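Local coordinates for putative DNA ligase-like protein Rv0938/MT0965 (Mycobacterium tuberculosis, PDB 2IRU), which supplies, as the polymerase domain of LigD, DNA synthesis for the repair of double-strand breaks by non-homologous end joining, at residues 10-15 against 105-110; 18-21 against 27-30. All coordinates share one frame; numbering follows the deposited sequence.

Contact 1. Residues 10-15 against 105-110; sequences QRVTLT and IAQQAA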
loop_
_atom_site.group_PDB
_atom_site.type_symbol
_atom_site.label_atom_id
_atom_site.label_comp_id
_atom_site.label_asym_id
_atom_site.label_seq_id
_atom_site.Cartn_x
_atom_site.Cartn_y
_atom_site.Cartn_z
ATOM N N GLN A 10 6.970 -15.011 -19.625
ATOM C CA GLN A 10 7.466 -13.948 -18.737
ATOM C C GLN A 10 8.817 -14.349 -18.180
ATOM O O GLN A 10 8.932 -15.383 -17.529
ATOM C CB GLN A 10 6.503 -13.779 -17.585
ATOM C CG GLN A 10 5.053 -13.503 -18.078
ATOM C CD GLN A 10 4.101 -13.038 -16.960
ATOM O OE1 GLN A 10 4.436 -13.075 -15.784
ATOM N NE2 GLN A 10 2.896 -12.601 -17.355
ATOM N N ARG A 11 9.819 -13.511 -18.411
ATOM C CA ARG A 11 11.183 -13.777 -17.935
ATOM C C ARG A 11 11.822 -12.462 -17.456
ATOM O O ARG A 11 11.702 -11.432 -18.109
ATOM C CB ARG A 11 12.053 -14.349 -19.057
ATOM C CG ARG A 11 11.564 -15.631 -19.753
ATOM C CD ARG A 11 12.546 -16.043 -20.852
ATOM N NE ARG A 11 13.405 -17.157 -20.396
ATOM C CZ ARG A 11 14.718 -17.069 -20.238
ATOM N NH1 ARG A 11 15.338 -15.936 -20.520
ATOM N NH2 ARG A 11 15.419 -18.102 -19.798
ATOM N N VAL A 12 12.506 -12.515 -16.318
ATOM C CA VAL A 12 13.260 -11.352 -15.837
ATOM C C VAL A 12 14.647 -11.815 -15.474
ATOM O O VAL A 12 14.811 -12.850 -14.821
ATOM C CB VAL A 12 12.584 -10.732 -14.597
ATOM C CG1 VAL A 12 13.470 -9.640 -13.903
ATOM C CG2 VAL A 12 11.264 -10.141 -15.017
ATOM N N THR A 13 15.621 -11.036 -15.921
ATOM C CA THR A 13 17.030 -11.308 -15.615
ATOM C C THR A 13 17.500 -10.292 -14.533
ATOM O O THR A 13 17.495 -9.067 -14.737
ATOM C CB THR A 13 17.947 -11.202 -16.869
ATOM O OG1 THR A 13 17.511 -12.123 -17.901
ATOM C CG2 THR A 13 19.400 -11.525 -16.458
ATOM N N LEU A 14 17.877 -10.802 -13.372
ATOM C CA LEU A 14 18.403 -9.931 -12.334
ATOM C C LEU A 14 19.846 -9.544 -12.731
ATOM O O LEU A 14 20.691 -10.396 -13.020
ATOM C CB LEU A 14 18.440 -10.645 -10.962
ATOM C CG LEU A 14 18.950 -9.838 -9.783
ATOM C CD1 LEU A 14 18.042 -8.620 -9.499
ATOM C CD2 LEU A 14 19.111 -10.742 -8.516
ATOM N N THR A 15 20.091 -8.241 -12.763
ATOM C CA THR A 15 21.433 -7.722 -12.945
ATOM C C THR A 15 21.956 -7.051 -11.681
ATOM O O THR A 15 21.163 -6.647 -10.835
ATOM C CB THR A 15 21.529 -6.678 -14.104
ATOM O OG1 THR A 15 20.785 -5.514 -13.731
ATOM C CG2 THR A 15 21.007 -7.299 -15.430
ATOM N N ILE A 105 9.670 -5.778 -10.811
ATOM C CA ILE A 105 9.690 -4.712 -9.812
ATOM C C ILE A 105 11.063 -4.706 -9.071
ATOM O O ILE A 105 11.703 -3.659 -8.931
ATOM C CB ILE A 105 8.535 -4.913 -8.840
ATOM C CG1 ILE A 105 7.211 -4.472 -9.515
ATOM C CG2 ILE A 105 8.794 -4.184 -7.505
ATOM C CD1 ILE A 105 7.129 -2.972 -9.825
ATOM N N ALA A 106 11.523 -5.876 -8.657
ATOM C CA ALA A 106 12.796 -5.977 -7.944
ATOM C C ALA A 106 13.960 -5.598 -8.846
ATOM O O ALA A 106 14.823 -4.836 -8.452
ATOM C CB ALA A 106 12.974 -7.387 -7.454
ATOM N N GLN A 107 13.966 -6.125 -10.077
ATOM C CA GLN A 107 15.029 -5.826 -11.010
ATOM C C GLN A 107 15.141 -4.296 -11.318
ATOM O O GLN A 107 16.242 -3.769 -11.529
ATOM C CB GLN A 107 14.858 -6.669 -12.286
ATOM C CG GLN A 107 15.681 -6.169 -13.492
ATOM C CD GLN A 107 17.183 -6.078 -13.246
ATOM O OE1 GLN A 107 17.728 -6.607 -12.262
ATOM N NE2 GLN A 107 17.876 -5.399 -14.165
ATOM N N GLN A 108 13.988 -3.632 -11.336
ATOM C CA GLN A 108 13.836 -2.187 -11.587
ATOM C C GLN A 108 14.375 -1.333 -10.402
ATOM O O GLN A 108 14.437 -0.082 -10.510
ATOM C CB GLN A 108 12.325 -1.855 -11.805
ATOM C CG GLN A 108 11.753 -2.261 -13.183
ATOM C CD GLN A 108 12.155 -1.252 -14.234
ATOM O OE1 GLN A 108 13.104 -1.486 -15.032
ATOM N NE2 GLN A 108 11.539 -0.095 -14.169
ATOM N N ALA A 109 14.713 -1.974 -9.277
ATOM C CA ALA A 109 14.992 -1.238 -8.010
ATOM C C ALA A 109 13.759 -0.396 -7.607
ATOM O O ALA A 109 13.864 0.660 -6.957
ATOM C CB ALA A 109 16.266 -0.363 -8.130
ATOM N N ALA A 110 12.583 -0.869 -8.028
ATOM C CA ALA A 110 11.305 -0.238 -7.592
ATOM C C ALA A 110 11.030 -0.793 -6.184
ATOM O O ALA A 110 10.246 -1.770 -6.007
ATOM C CB ALA A 110 10.151 -0.546 -8.575
#

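Contact 2. Residues 18-21 against 27-30; sequences DKVL and TTKS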
loop_
_atom_site.group_PDB
_atom_site.type_symbol
_atom_site.label_atom_id
_atom_site.label_comp_id
_atom_site.label_asym_id
_atom_site.label_seq_id
_atom_site.Cartn_x
_atom_site.Cartn_y
_atom_site.Cartn_z
ATOM N N ASP A 18 24.757 -8.184 -6.567
ATOM C CA ASP A 18 25.511 -7.800 -5.400
ATOM C C ASP A 18 25.295 -6.357 -5.065
ATOM O O ASP A 18 25.826 -5.907 -4.041
ATOM C CB ASP A 18 27.024 -8.075 -5.581
ATOM C CG ASP A 18 27.636 -7.314 -6.763
ATOM O OD1 ASP A 18 26.886 -6.965 -7.721
ATOM O OD2 ASP A 18 28.895 -7.115 -6.772
ATOM N N LYS A 19 24.565 -5.610 -5.885
ATOM C CA LYS A 19 24.423 -4.162 -5.592
ATOM C C LYS A 19 23.709 -3.914 -4.238
ATOM O O LYS A 19 22.640 -4.420 -4.005
ATOM C CB LYS A 19 23.726 -3.415 -6.739
ATOM C CG LYS A 19 23.854 -1.877 -6.598
ATOM C CD LYS A 19 22.973 -1.020 -7.588
ATOM C CE LYS A 19 23.522 -0.975 -8.967
ATOM N NZ LYS A 19 24.798 -0.220 -9.034
ATOM N N VAL A 20 24.366 -3.149 -3.343
ATOM C CA VAL A 20 23.689 -2.791 -2.095
ATOM C C VAL A 20 22.709 -1.651 -2.325
ATOM O O VAL A 20 23.099 -0.559 -2.820
ATOM C CB VAL A 20 24.699 -2.425 -0.968
ATOM C CG1 VAL A 20 23.963 -1.865 0.210
ATOM C CG2 VAL A 20 25.512 -3.678 -0.545
ATOM N N LEU A 21 21.451 -1.905 -1.963
ATOM C CA LEU A 21 20.422 -0.857 -2.071
ATOM C C LEU A 21 20.085 -0.166 -0.732
ATOM O O LEU A 21 19.509 0.924 -0.730
ATOM C CB LEU A 21 19.170 -1.410 -2.726
ATOM C CG LEU A 21 19.313 -1.987 -4.150
ATOM C CD1 LEU A 21 17.955 -2.461 -4.630
ATOM C CD2 LEU A 21 19.808 -0.960 -5.109
ATOM N N THR A 27 21.650 -4.590 2.563
ATOM C CA THR A 27 20.600 -5.289 1.812
ATOM C C THR A 27 20.793 -5.074 0.310
ATOM O O THR A 27 20.926 -3.950 -0.132
ATOM C CB THR A 27 19.184 -4.785 2.246
ATOM O OG1 THR A 27 19.079 -4.869 3.686
ATOM C CG2 THR A 27 18.101 -5.676 1.581
ATOM N N THR A 28 20.852 -6.175 -0.438
ATOM C CA THR A 28 21.253 -6.162 -1.860
ATOM C C THR A 28 20.080 -6.359 -2.821
ATOM O O THR A 28 18.954 -6.734 -2.432
ATOM C CB THR A 28 22.215 -7.315 -2.181
ATOM O OG1 THR A 28 21.530 -8.568 -1.984
ATOM C CG2 THR A 28 23.480 -7.276 -1.319
ATOM N N LYS A 29 20.356 -6.152 -4.097
ATOM C CA LYS A 29 19.355 -6.457 -5.122
ATOM C C LYS A 29 18.927 -7.921 -5.019
ATOM O O LYS A 29 17.732 -8.213 -5.102
ATOM C CB LYS A 29 19.883 -6.150 -6.516
ATOM C CG LYS A 29 19.996 -4.698 -6.840
ATOM C CD LYS A 29 20.240 -4.497 -8.337
ATOM C CE LYS A 29 18.987 -4.794 -9.207
ATOM N NZ LYS A 29 19.191 -4.643 -10.749
ATOM N N SER A 30 19.872 -8.833 -4.775
ATOM C CA SER A 30 19.545 -10.266 -4.603
ATOM C C SER A 30 18.563 -10.489 -3.436
ATOM O O SER A 30 17.579 -11.245 -3.556
ATOM C CB SER A 30 20.816 -11.102 -4.407
ATOM O OG SER A 30 20.515 -12.481 -4.368
#

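Contact 1. Residues 10-15 against 105-110
L14 and Q107 face each other where the extended N-terminal arm, residues 10-15, runs past the last turn of helix 99-107, their CA atoms 5.5 Å apart. The helix closes in a Schellman motif: A110 N bonds back to I105 O and A109 N to A106 O, and A109 takes up the positive phi that such an ending requires. Q107, on that last turn, carries most of the contact. Its CG lies anti to the backbone N (chi1 164°) and the chain then bends at chi2 (57°), which brings the amide up to T15, whose side chain it crosses at about a right angle. There it serves as acceptor and donor at once. T15 N gives its hydrogen to Q107 OE1 at 2.9 Å in a nearly straight bond (170°), although the donor stands well above the carbonyl plane. Q107 NE2 donates to T15 OG1, also at 2.9 Å, with the hydroxyl oxygen almost in the plane of the amide. Two bonds to one residue fix the rotation of the amide. K29 NZ also bonds OE1, so this oxygen is gripped by two donors, and the nearby ammonium would probably polarise the carbonyl. Farther back along the arm, V12 turns toward the helix and rests on T100, A103 and W104; its CG1 meets Q107 CB at 3.7 Å. This surface contact thus fastens the arm to helix 99-107 of the primase-polymerase domain by apolar packing at one end and paired polar bonds at the other. Between them, L14 CD1 lies 3.4 Å from Q107 OE1.

Contact 2. Residues 18-21 against 27-30
K19 and K29 meet through backbone and side chain where a small beta hairpin, strands 20-22 and 27-28, leads into helix 29-47. V20 and T28 form its antiparallel non-hydrogen-bonded pair, flanked by two backbone bonds: L21 N to T27 O at 2.8 Å, and K29 N to K19 O at 2.9 Å. The second brings a helix N-H into the hairpin. K19 O also takes a CA-H...O contact from T28 CA at 3.1 Å, while T28 CG2 approaches D18 O. T28 is the N-cap of the helix, its side chain capping a backbone N just beyond S30, and D31 OD2 accepts from T28 N.

The side chain of K29 threads out between the neighbouring residues. CB passes 4.1 Å from K19 O. CG is set beside the backbone N (chi1 -72°), and K29 CG lies 3.7 Å from L21 CD1 and slightly farther from L21 CG. K29 CG and CD both lie against K19 CB, at 3.9 and 4.0 Å; the chain then bends at chi3 (72°), and CE packs on L14 CD1. At the tip, NZ donates to T15 O and Q107 OE1, two neutral oxygens that probably help to offset the cost of burying the ammonium. K19 goes another way, its NZ reaching N59 OD1.

Residues 18-19 belong to a stretch predicted, by similarity, to touch target DNA. The hairpin sits at the start of helix 29-47, with A17 bonded to S30, L21 bonded through its backbone to V61 and packed on L111, and T27 resting on P252.

How the contacts relate
The centres of the two contacts lie 12 Å apart on the same side of the chain's centre. Along the sequence the arm comes first, then the hairpin and the start of helix 29-47, and helix 99-107 last, so contact 2 is nested inside the loop that contact 1 closes. K29 joins them: it begins helix 29-47 in contact 2, and its ammonium ends among groups of contact 1. L14 adds apolar packing, its CD2 lying 4.0 Å from S30 CA. Together the contacts tie the N-terminal arm and hairpin, which include residues that probably meet target DNA, to two helices of the primase-polymerase domain.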